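Local coordinates for C381 turret protein (Sulfolobus turreted icosahedral virus, PDB 4IND), which probably builds the turrets on the capsid of this archaeal virus, with five copies assembled together, each chain folded into three jelly-roll domains, at residues A[43-48]-A[58-63]; A[83-88]-A[139-144]; A[94-99]-A[116-121]. All blocks are in the same frame, centred on the assembly; numbering follows the deposited sequence.

In the fold
All three contacts lie in the first, galactose-binding domain-like part of the chain. From the N terminus, contact 1 comes first, closing the hairpin of strands 41-49 and 52-60 before contact 2 opens. Contact 2 then pairs strand 78-88 with strand 138-147, and contact 3 is nested in the loop so closed, bringing strand 94-96 and the residues after it against strand 114-124, the other neighbour of strand 78-88. The hairpin joins contact 2 through the probable hydrogen bond between Pro59 O and Ile140 N. Contacts 2 and 3 are linked by the Lys85-Glu117 salt bridge, whereas contacts 1 and 3 do not touch, their centres about 17 Å apart.

Contact 1: residues A[43-48]-A[58-63]; sequences KQISYL and APVVPL
Lys43 and Ala58 form an antiparallel hydrogen-bonded pair between strongly bent strands, so that the short segments 43-48 and 58-60 run 104° apart in their N-to-C directions. Lys43 N donates almost straight to Ala58 O over 2.9 Å, though from above the carbonyl plane. The return bond, Ala58 N to Lys43 O, is equally short at 2.9 Å and lies in the plane of its carbonyl. The pair lies near the open end of the beta hairpin made by strands 41-49 and 52-60, with its rungs continuing toward the turn through Ile45 and Val56. Beside this pair, Val60 CG2, anti to its own carbonyl carbon, meets two side chains. It lies 3.7 Å from Lys43 CB, and the extended lysine chain crosses it at about a right angle, keeping CG and CD against the same methyl. From strand 41-49, two residues on, Ile45 points its CD1 obliquely at Val60 CG2, 4.2 Å away. Ile45 CG1 meanwhile rests 4.3 Å from Ala58 CB. Ile45 and Val60 also both touch Ala139, so this apolar side of the hairpin lies on strand 138-147. Farther along, Tyr47 packs on Leu141 and its OH is hydrogen-bonded to Asp72 of a second subunit.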
# COMPACT_ATOMS: atom_id res chain seq x y z
N LYS A 43 -43.36 18.00 -4.50
CA LYS A 43 -43.60 19.38 -4.09
C LYS A 43 -42.42 20.28 -4.35
O LYS A 43 -41.27 19.85 -4.37
CB LYS A 43 -43.96 19.47 -2.61
CG LYS A 43 -45.33 18.93 -2.27
CD LYS A 43 -45.72 19.27 -0.84
CE LYS A 43 -47.12 18.77 -0.51
NZ LYS A 43 -47.34 18.62 0.96
N GLN A 44 -42.71 21.56 -4.52
CA GLN A 44 -41.62 22.50 -4.67
C GLN A 44 -41.08 22.86 -3.29
O GLN A 44 -41.82 23.34 -2.42
CB GLN A 44 -42.07 23.74 -5.43
CG GLN A 44 -40.91 24.65 -5.78
CD GLN A 44 -41.21 25.60 -6.91
OE1 GLN A 44 -41.11 25.24 -8.09
NE2 GLN A 44 -41.57 26.82 -6.56
N ILE A 45 -39.79 22.62 -3.09
CA ILE A 45 -39.12 22.77 -1.81
C ILE A 45 -38.11 23.92 -1.91
O ILE A 45 -37.33 23.98 -2.86
CB ILE A 45 -38.35 21.46 -1.46
CG1 ILE A 45 -39.33 20.31 -1.19
CG2 ILE A 45 -37.38 21.66 -0.30
CD1 ILE A 45 -40.42 20.64 -0.21
N SER A 46 -38.09 24.81 -0.93
CA SER A 46 -37.15 25.92 -0.93
C SER A 46 -36.44 26.00 0.41
O SER A 46 -37.06 25.86 1.46
CB SER A 46 -37.90 27.23 -1.15
OG SER A 46 -38.65 27.22 -2.34
N TYR A 47 -35.13 26.25 0.39
CA TYR A 47 -34.43 26.52 1.64
C TYR A 47 -33.22 27.40 1.40
O TYR A 47 -32.76 27.53 0.28
CB TYR A 47 -34.04 25.21 2.37
CG TYR A 47 -33.11 24.27 1.61
CD1 TYR A 47 -31.73 24.28 1.82
CD2 TYR A 47 -33.62 23.33 0.73
CE1 TYR A 47 -30.89 23.39 1.15
CE2 TYR A 47 -32.78 22.45 0.04
CZ TYR A 47 -31.42 22.49 0.26
OH TYR A 47 -30.60 21.61 -0.43
N LEU A 48 -32.72 28.01 2.48
CA LEU A 48 -31.67 29.03 2.38
C LEU A 48 -30.24 28.47 2.44
O LEU A 48 -29.93 27.64 3.30
CB LEU A 48 -31.83 30.05 3.50
CG LEU A 48 -32.98 31.03 3.37
CD1 LEU A 48 -33.04 31.90 4.60
CD2 LEU A 48 -32.79 31.87 2.13
N ALA A 58 -39.23 17.89 -5.16
CA ALA A 58 -38.79 16.66 -4.49
C ALA A 58 -39.98 15.91 -3.91
O ALA A 58 -41.02 16.53 -3.64
CB ALA A 58 -37.77 16.99 -3.40
N PRO A 59 -39.84 14.60 -3.71
CA PRO A 59 -40.93 13.80 -3.12
C PRO A 59 -41.08 14.11 -1.62
O PRO A 59 -40.07 14.20 -0.90
CB PRO A 59 -40.46 12.35 -3.37
CG PRO A 59 -38.94 12.48 -3.34
CD PRO A 59 -38.70 13.75 -4.12
N VAL A 60 -42.30 14.32 -1.17
CA VAL A 60 -42.57 14.54 0.25
C VAL A 60 -43.47 13.42 0.77
O VAL A 60 -44.44 13.05 0.11
CB VAL A 60 -43.31 15.88 0.46
CG1 VAL A 60 -43.55 16.13 1.96
CG2 VAL A 60 -42.52 17.03 -0.16
N VAL A 61 -43.16 12.89 1.95
CA VAL A 61 -44.01 11.89 2.58
C VAL A 61 -45.34 12.54 2.99
O VAL A 61 -45.36 13.53 3.72
CB VAL A 61 -43.34 11.25 3.80
CG1 VAL A 61 -44.26 10.17 4.39
CG2 VAL A 61 -41.99 10.66 3.41
N PRO A 62 -46.45 11.98 2.51
CA PRO A 62 -47.74 12.62 2.80
C PRO A 62 -48.26 12.26 4.18
O PRO A 62 -47.69 11.37 4.82
CB PRO A 62 -48.66 12.04 1.72
CG PRO A 62 -48.06 10.73 1.38
CD PRO A 62 -46.57 10.86 1.57
N LEU A 63 -49.34 12.91 4.60
CA LEU A 63 -50.01 12.58 5.85
C LEU A 63 -50.39 11.12 5.85
O LEU A 63 -50.85 10.60 4.84
CB LEU A 63 -51.28 13.41 6.02
CG LEU A 63 -51.04 14.90 6.25
CD1 LEU A 63 -52.37 15.64 6.25
CD2 LEU A 63 -50.31 15.09 7.56

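Contact 2: residues A[83-88]-A[139-144]; sequences RIKVYN and AILEFS
Lys85 NZ is gripped by three salt bridges, to Glu115 and Glu117 of the same chain and to Asp72 of a second subunit. Its chain leaves with CG anti to the backbone N; the methylenes run alongside Glu142, and bends at chi3 and chi4 turn the ammonium away toward Glu117. Lys85 CE lies 3.1 Å from Glu142 OE1, but the charged NZ stays 4.5 Å from that oxygen, too far for a salt bridge; Glu142 OE2 is held instead by Tyr19 OH and by Glu74 N of the second subunit. At the end of the same face a water at the edge of the Arg83 guanidinium, in its plane, accepts from NE at 2.8 Å and hydrogen-bonds Ser144 OG, while Arg83 NH2 bonds Leu75 O of the second subunit. The reverse face is apolar. Ile84 runs side by side with Phe143, its CG1 3.7 Å from ring atom CD1, and its CG2 meets Ile140 CG2 at 3.9 Å. In the backbone, Lys85 O takes Leu141 N at 2.8 Å, nearly along the C=O axis, and Glu142 N only weakly at 3.4 Å. Leu141 and Glu142 thus both face Lys85, a classic beta bulge that shifts the register by one residue within the antiparallel strand pairing of a jelly-roll sheet.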
# COMPACT_ATOMS: atom_id res chain seq x y z
N ARG A 83 -25.96 8.90 3.49
CA ARG A 83 -26.41 10.26 3.73
C ARG A 83 -27.75 10.46 3.03
O ARG A 83 -27.89 10.19 1.83
CB ARG A 83 -25.37 11.28 3.26
CG ARG A 83 -24.11 11.34 4.16
CD ARG A 83 -23.00 12.10 3.49
NE ARG A 83 -22.53 11.41 2.29
CZ ARG A 83 -21.89 12.00 1.29
NH1 ARG A 83 -21.63 13.30 1.32
NH2 ARG A 83 -21.50 11.27 0.25
N ILE A 84 -28.74 10.92 3.78
CA ILE A 84 -30.03 11.27 3.19
C ILE A 84 -30.27 12.75 3.38
O ILE A 84 -30.41 13.21 4.51
CB ILE A 84 -31.19 10.50 3.84
CG1 ILE A 84 -30.82 9.04 4.07
CG2 ILE A 84 -32.46 10.60 2.94
CD1 ILE A 84 -31.96 8.19 4.70
N LYS A 85 -30.33 13.52 2.29
CA LYS A 85 -30.62 14.95 2.42
C LYS A 85 -32.12 15.11 2.48
O LYS A 85 -32.84 14.71 1.56
CB LYS A 85 -30.07 15.77 1.25
CG LYS A 85 -30.26 17.28 1.48
CD LYS A 85 -29.81 18.15 0.28
CE LYS A 85 -28.30 18.16 0.13
NZ LYS A 85 -27.63 18.77 1.30
N VAL A 86 -32.61 15.69 3.56
CA VAL A 86 -34.07 15.85 3.68
C VAL A 86 -34.42 17.28 4.04
O VAL A 86 -33.55 18.07 4.42
CB VAL A 86 -34.70 14.90 4.74
CG1 VAL A 86 -34.41 13.45 4.42
CG2 VAL A 86 -34.19 15.27 6.13
N TYR A 87 -35.70 17.63 3.90
CA TYR A 87 -36.19 18.93 4.30
C TYR A 87 -37.53 18.74 5.01
O TYR A 87 -38.46 18.11 4.48
CB TYR A 87 -36.34 19.88 3.10
CG TYR A 87 -36.92 21.22 3.50
CD1 TYR A 87 -36.11 22.23 3.98
CD2 TYR A 87 -38.30 21.47 3.41
CE1 TYR A 87 -36.62 23.45 4.35
CE2 TYR A 87 -38.83 22.71 3.78
CZ TYR A 87 -37.99 23.69 4.26
OH TYR A 87 -38.48 24.93 4.65
N ASN A 88 -37.62 19.27 6.22
CA ASN A 88 -38.82 19.10 7.02
C ASN A 88 -39.81 20.21 6.69
O ASN A 88 -39.61 21.37 7.07
CB ASN A 88 -38.46 19.13 8.51
CG ASN A 88 -39.69 18.95 9.40
OD1 ASN A 88 -40.78 18.61 8.92
ND2 ASN A 88 -39.52 19.18 10.70
N ALA A 139 -39.46 15.98 3.04
CA ALA A 139 -39.08 15.90 1.64
C ALA A 139 -37.74 15.14 1.56
O ALA A 139 -36.84 15.39 2.36
CB ALA A 139 -38.90 17.32 1.09
N ILE A 140 -37.62 14.22 0.60
CA ILE A 140 -36.38 13.49 0.41
C ILE A 140 -35.67 14.00 -0.83
O ILE A 140 -36.15 13.81 -1.94
CB ILE A 140 -36.65 11.99 0.28
CG1 ILE A 140 -37.63 11.53 1.36
CG2 ILE A 140 -35.36 11.18 0.33
CD1 ILE A 140 -38.24 10.16 1.12
N LEU A 141 -34.51 14.64 -0.65
CA LEU A 141 -33.84 15.31 -1.77
C LEU A 141 -32.75 14.47 -2.43
O LEU A 141 -32.62 14.48 -3.67
CB LEU A 141 -33.24 16.66 -1.35
CG LEU A 141 -34.07 17.68 -0.56
CD1 LEU A 141 -33.49 19.09 -0.72
CD2 LEU A 141 -35.51 17.66 -0.97
N GLU A 142 -31.97 13.77 -1.62
CA GLU A 142 -30.86 12.95 -2.14
C GLU A 142 -30.68 11.74 -1.25
O GLU A 142 -30.97 11.79 -0.07
CB GLU A 142 -29.54 13.72 -2.20
CG GLU A 142 -29.51 14.93 -3.13
CD GLU A 142 -28.21 15.75 -2.99
OE1 GLU A 142 -28.31 16.97 -2.73
OE2 GLU A 142 -27.10 15.19 -3.17
N PHE A 143 -30.19 10.65 -1.82
CA PHE A 143 -29.88 9.46 -1.05
C PHE A 143 -28.57 8.94 -1.58
O PHE A 143 -28.45 8.67 -2.78
CB PHE A 143 -30.97 8.40 -1.21
CG PHE A 143 -30.77 7.17 -0.34
CD1 PHE A 143 -31.21 7.14 0.97
CD2 PHE A 143 -30.10 6.06 -0.86
CE1 PHE A 143 -31.01 6.01 1.76
CE2 PHE A 143 -29.90 4.93 -0.10
CZ PHE A 143 -30.36 4.89 1.21
N SER A 144 -27.59 8.81 -0.68
CA SER A 144 -26.20 8.48 -1.03
C SER A 144 -25.70 7.27 -0.23
O SER A 144 -25.81 7.22 0.99
CB SER A 144 -25.28 9.68 -0.80
OG SER A 144 -23.90 9.31 -0.86
O HOH W 1 -22.82 8.63 1.78

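Contact 3: residues A[94-99]-A[116-121]; sequences VTVTPF and FEIYDI
The carboxylate of Asp120 overlaps the backbone turn at Pro98 and Phe99, with OD2 reaching within 3.4 Å of Phe99 CB and lying 3.8 Å from Pro98 CB. The contact belongs to the jelly roll of the first domain: strand 114-124 is at one side of a four-stranded sheet, while strand 94-96 pairs with strand 108-110, and no beta bridge joins the two segments. The touching parts run nearly the same way, 13° apart, and are held together by a side-chain-to-backbone bond and apolar packing.

The one hydrogen bond between the two segments runs from Phe99 N to Asp120 OD2, 2.8 Å long, with the N-H directed at the syn lone pair. The other oxygen turns back on its own strand, where Ile121 N donates to the anti lone pair of Asp120 OD1 at 2.8 Å. Phe100 N also bonds OD1, and Tyr130 OH bonds OD2, so the buried carboxylate has two partners on each oxygen and its rotation is fixed. Four such partners would be expected to stabilise the charged form.

Farther back, Val96 and Ile118 reach for each other tip to tip, with Val96 CG2 4.1 Å from Ile118 CD1. Both branches of the valine face that one methyl, and Ile132 touches both residues, extending the apolar layer. Phe99 CG is anti to the backbone N (chi1 -174°), which carries its ring away from strand 114-124 to meet Tyr130, as well as Tyr50 of a third subunit. The edge of the ring remains close to the strand: Phe99 CD2 lies 3.9 Å from Ile121 O, which sits near the ring plane.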
# COMPACT_ATOMS: atom_id res chain seq x y z
N VAL A 94 -39.66 16.80 13.72
CA VAL A 94 -39.94 15.38 13.55
C VAL A 94 -38.68 14.62 13.92
O VAL A 94 -37.60 15.19 13.95
CB VAL A 94 -40.36 15.06 12.10
CG1 VAL A 94 -41.61 15.87 11.73
CG2 VAL A 94 -39.23 15.33 11.12
N THR A 95 -38.84 13.33 14.22
CA THR A 95 -37.69 12.52 14.61
C THR A 95 -37.51 11.36 13.63
O THR A 95 -38.46 10.89 13.00
CB THR A 95 -37.79 12.01 16.05
OG1 THR A 95 -38.76 10.96 16.12
CG2 THR A 95 -38.20 13.12 17.00
N VAL A 96 -36.27 10.93 13.49
CA VAL A 96 -35.95 9.79 12.65
C VAL A 96 -35.08 8.87 13.49
O VAL A 96 -34.32 9.35 14.36
CB VAL A 96 -35.21 10.25 11.38
CG1 VAL A 96 -34.37 9.14 10.82
CG2 VAL A 96 -36.21 10.77 10.33
N THR A 97 -35.20 7.57 13.27
CA THR A 97 -34.40 6.59 13.98
C THR A 97 -33.43 5.90 13.03
O THR A 97 -33.84 5.03 12.25
CB THR A 97 -35.31 5.54 14.65
OG1 THR A 97 -36.25 6.20 15.51
CG2 THR A 97 -34.49 4.53 15.46
N PRO A 98 -32.14 6.29 13.07
CA PRO A 98 -31.22 5.69 12.10
C PRO A 98 -31.04 4.20 12.33
O PRO A 98 -31.17 3.73 13.47
CB PRO A 98 -29.90 6.48 12.30
CG PRO A 98 -30.01 7.05 13.65
CD PRO A 98 -31.48 7.34 13.87
N PHE A 99 -30.73 3.47 11.26
CA PHE A 99 -30.51 2.04 11.31
C PHE A 99 -29.28 1.67 12.14
O PHE A 99 -29.37 0.89 13.08
CB PHE A 99 -30.39 1.54 9.86
CG PHE A 99 -30.31 0.04 9.70
CD1 PHE A 99 -31.37 -0.77 10.09
CD2 PHE A 99 -29.21 -0.56 9.10
CE1 PHE A 99 -31.32 -2.17 9.91
CE2 PHE A 99 -29.15 -1.95 8.92
CZ PHE A 99 -30.21 -2.75 9.32
N PHE A 116 -31.86 19.04 6.48
CA PHE A 116 -31.15 18.23 7.47
C PHE A 116 -30.47 17.06 6.78
O PHE A 116 -31.00 16.53 5.79
CB PHE A 116 -32.15 17.69 8.48
CG PHE A 116 -31.53 16.99 9.67
CD1 PHE A 116 -31.24 17.69 10.83
CD2 PHE A 116 -31.30 15.62 9.64
CE1 PHE A 116 -30.70 17.05 11.94
CE2 PHE A 116 -30.75 14.96 10.74
CZ PHE A 116 -30.45 15.68 11.90
N GLU A 117 -29.30 16.67 7.28
CA GLU A 117 -28.56 15.52 6.75
C GLU A 117 -28.72 14.36 7.70
O GLU A 117 -28.24 14.38 8.83
CB GLU A 117 -27.06 15.85 6.65
CG GLU A 117 -26.76 17.10 5.86
CD GLU A 117 -26.79 16.83 4.39
OE1 GLU A 117 -26.30 15.76 4.01
OE2 GLU A 117 -27.31 17.67 3.62
N ILE A 118 -29.43 13.33 7.26
CA ILE A 118 -29.52 12.09 8.03
C ILE A 118 -28.29 11.25 7.71
O ILE A 118 -28.09 10.88 6.55
CB ILE A 118 -30.79 11.30 7.63
CG1 ILE A 118 -32.06 12.08 8.05
CG2 ILE A 118 -30.80 9.93 8.27
CD1 ILE A 118 -33.35 11.48 7.51
N TYR A 119 -27.47 10.94 8.71
CA TYR A 119 -26.34 10.04 8.49
C TYR A 119 -26.72 8.67 8.99
O TYR A 119 -27.36 8.53 10.03
CB TYR A 119 -25.09 10.51 9.27
CG TYR A 119 -24.61 11.87 8.85
CD1 TYR A 119 -23.55 12.03 7.97
CD2 TYR A 119 -25.22 13.01 9.34
CE1 TYR A 119 -23.11 13.30 7.58
CE2 TYR A 119 -24.79 14.26 8.97
CZ TYR A 119 -23.75 14.40 8.08
OH TYR A 119 -23.35 15.68 7.73
N ASP A 120 -26.29 7.63 8.28
CA ASP A 120 -26.57 6.28 8.73
C ASP A 120 -25.42 5.37 8.37
O ASP A 120 -24.55 5.72 7.56
CB ASP A 120 -27.88 5.77 8.12
CG ASP A 120 -28.64 4.85 9.05
OD1 ASP A 120 -27.99 4.23 9.92
OD2 ASP A 120 -29.89 4.75 8.93
N ILE A 121 -25.40 4.20 8.98
CA ILE A 121 -24.30 3.27 8.76
C ILE A 121 -24.90 1.92 8.42
O ILE A 121 -25.87 1.48 9.05
CB ILE A 121 -23.41 3.17 9.99
CG1 ILE A 121 -22.79 4.54 10.28
CG2 ILE A 121 -22.34 2.10 9.78
CD1 ILE A 121 -22.09 4.63 11.63